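Local coordinates for tetratricopeptide TPR_2 repeat protein (Thermobaculum terrenum, PDB 5DJS) that is of unassigned function but joins tetratricopeptide repeats to a GT-B-type region of glycosyl transferase family 41 and holds uridine-5'-diphosphate in the crystal, at residues 280-285 / 295-300. The protein carries 1 engineered substitution. Residues are numbered along the deposited sequence; the frame is centred on the assembly and turned at random.
Sequences DYLVGD and ELYTER
The carbonyl oxygen of D280 is held by one nearly straight hydrogen bond, R300 N to D280 O at 2.8 Å (171° at the hydrogen), with the donor in the carbonyl plane; E299 CA adds a longer C-H...O contact to it. Two residues along, the amide of L282 returns a bond to R300 O, 3.0 Å from L282 N, this time from above the carbonyl plane. Both bonds flank Y281 and pair it with R300 as a parallel bridge. Here strand 300-304, outermost in the first of two six-stranded parallel sheets, in the N-terminal Rossmann-like half of the GT-B-type fold, starts beside strand 281-285. On the face shared by Y281 and R300 the two side chains run alongside each other, the guanidinium 80° from the ring plane. NH1 of R300 ends 3.0 Å from Y281 OH, but the angle is too poor for a hydrogen bond. L282, with CG anti to its backbone N, lays CB against E299 CB (3.8 Å) and carries CD1 obliquely to Y297 CE2, also 3.8 Å away. The buried E299 carboxylate, its chain bent at chi2, sets OE1 at the edge of the Y297 ring, while T273 and T274 hydrogen-bond its two oxygens.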
loop_
_atom_site.group_PDB
_atom_site.type_symbol
_atom_site.label_atom_id
_atom_site.label_comp_id
_atom_site.label_asym_id
_atom_site.label_seq_id
_atom_site.Cartn_x
_atom_site.Cartn_y
_atom_site.Cartn_z
ATOM N N ASP A 280 19.059 4.910 -4.595
ATOM C CA ASP A 280 20.274 4.790 -3.791
ATOM C C ASP A 280 19.949 4.117 -2.480
ATOM O O ASP A 280 20.640 3.184 -2.079
ATOM C CB ASP A 280 20.911 6.168 -3.518
ATOM C CG ASP A 280 21.152 6.990 -4.788
ATOM O OD1 ASP A 280 21.870 6.499 -5.694
ATOM O OD2 ASP A 280 20.626 8.132 -4.865
ATOM N N TYR A 281 18.894 4.600 -1.819
ATOM C CA TYR A 281 18.508 4.130 -0.476
ATOM C C TYR A 281 17.061 3.649 -0.364
ATOM O O TYR A 281 16.170 4.155 -1.038
ATOM C CB TYR A 281 18.749 5.245 0.542
ATOM C CG TYR A 281 20.203 5.627 0.624
ATOM C CD1 TYR A 281 21.090 4.880 1.398
ATOM C CD2 TYR A 281 20.701 6.707 -0.097
ATOM C CE1 TYR A 281 22.429 5.214 1.476
ATOM C CE2 TYR A 281 22.042 7.049 -0.033
ATOM C CZ TYR A 281 22.899 6.300 0.758
ATOM O OH TYR A 281 24.222 6.631 0.831
ATOM N N LEU A 282 16.856 2.652 0.489
ATOM C CA LEU A 282 15.537 2.262 0.956
ATOM C C LEU A 282 15.549 2.402 2.484
ATOM O O LEU A 282 16.366 1.763 3.150
ATOM C CB LEU A 282 15.240 0.824 0.533
ATOM C CG LEU A 282 13.837 0.283 0.850
ATOM C CD1 LEU A 282 13.372 -0.728 -0.193
ATOM C CD2 LEU A 282 13.773 -0.341 2.234
ATOM N N VAL A 283 14.659 3.230 3.030
ATOM C CA VAL A 283 14.583 3.485 4.493
ATOM C C VAL A 283 13.628 2.511 5.226
ATOM O O VAL A 283 12.401 2.642 5.142
ATOM C CB VAL A 283 14.138 4.939 4.781
ATOM C CG1 VAL A 283 14.035 5.197 6.276
ATOM C CG2 VAL A 283 15.107 5.925 4.155
ATOM N N GLY A 284 14.211 1.551 5.949
ATOM C CA GLY A 284 13.458 0.576 6.751
ATOM C C GLY A 284 13.776 0.715 8.232
ATOM O O GLY A 284 13.887 1.835 8.756
ATOM N N ASP A 285 13.903 -0.423 8.913
ATOM C CA ASP A 285 14.368 -0.449 10.309
ATOM C C ASP A 285 14.938 -1.821 10.682
ATOM O O ASP A 285 14.909 -2.750 9.865
ATOM C CB ASP A 285 13.281 0.039 11.285
ATOM C CG ASP A 285 12.211 -0.992 11.579
ATOM O OD1 ASP A 285 12.563 -2.104 12.036
ATOM O OD2 ASP A 285 11.010 -0.657 11.429
ATOM N N GLU A 295 21.501 -8.404 -0.149
ATOM C CA GLU A 295 21.650 -8.930 -1.515
ATOM C C GLU A 295 20.340 -8.887 -2.337
ATOM O O GLU A 295 20.383 -8.781 -3.570
ATOM C CB GLU A 295 22.232 -10.356 -1.490
ATOM C CG GLU A 295 21.502 -11.338 -0.563
ATOM C CD GLU A 295 21.762 -12.793 -0.894
ATOM O OE1 GLU A 295 22.940 -13.145 -1.124
ATOM O OE2 GLU A 295 20.785 -13.580 -0.910
ATOM N N LEU A 296 19.187 -8.947 -1.657
ATOM C CA LEU A 296 17.881 -8.823 -2.318
ATOM C C LEU A 296 17.508 -7.403 -2.774
ATOM O O LEU A 296 16.469 -7.225 -3.430
ATOM C CB LEU A 296 16.760 -9.363 -1.409
ATOM C CG LEU A 296 16.863 -10.816 -0.921
ATOM C CD1 LEU A 296 15.696 -11.144 -0.006
ATOM C CD2 LEU A 296 16.918 -11.793 -2.089
ATOM N N TYR A 297 18.336 -6.405 -2.459
ATOM C CA TYR A 297 18.013 -5.003 -2.737
ATOM C C TYR A 297 19.123 -4.301 -3.500
ATOM O O TYR A 297 20.284 -4.332 -3.087
ATOM C CB TYR A 297 17.775 -4.263 -1.413
ATOM C CG TYR A 297 16.556 -4.742 -0.665
ATOM C CD1 TYR A 297 16.586 -5.936 0.067
ATOM C CD2 TYR A 297 15.365 -4.023 -0.703
ATOM C CE1 TYR A 297 15.464 -6.401 0.742
ATOM C CE2 TYR A 297 14.231 -4.476 -0.031
ATOM C CZ TYR A 297 14.283 -5.664 0.698
ATOM O OH TYR A 297 13.163 -6.118 1.369
ATOM N N THR A 298 18.760 -3.660 -4.610
ATOM C CA THR A 298 19.678 -2.759 -5.319
ATOM C C THR A 298 19.994 -1.534 -4.467
ATOM O O THR A 298 21.122 -1.058 -4.458
ATOM C CB THR A 298 19.085 -2.255 -6.640
ATOM O OG1 THR A 298 17.773 -1.736 -6.393
ATOM C CG2 THR A 298 19.043 -3.376 -7.680
ATOM N N GLU A 299 18.989 -1.039 -3.755
ATOM C CA GLU A 299 19.172 0.080 -2.840
ATOM C C GLU A 299 20.030 -0.353 -1.645
ATOM O O GLU A 299 20.079 -1.546 -1.311
ATOM C CB GLU A 299 17.824 0.587 -2.291
ATOM C CG GLU A 299 16.721 0.845 -3.315
ATOM C CD GLU A 299 15.793 -0.348 -3.551
ATOM O OE1 GLU A 299 16.131 -1.493 -3.185
ATOM O OE2 GLU A 299 14.729 -0.148 -4.146
ATOM N N ARG A 300 20.690 0.608 -1.001
ATOM C CA ARG A 300 21.298 0.357 0.303
ATOM C C ARG A 300 20.222 0.503 1.366
ATOM O O ARG A 300 19.529 1.528 1.427
ATOM C CB ARG A 300 22.430 1.329 0.612
ATOM C CG ARG A 300 23.790 0.883 0.123
ATOM C CD ARG A 300 24.852 1.813 0.671
ATOM N NE ARG A 300 25.856 2.146 -0.340
ATOM C CZ ARG A 300 26.467 3.326 -0.473
ATOM N NH1 ARG A 300 26.192 4.358 0.330
ATOM N NH2 ARG A 300 27.369 3.483 -1.438
#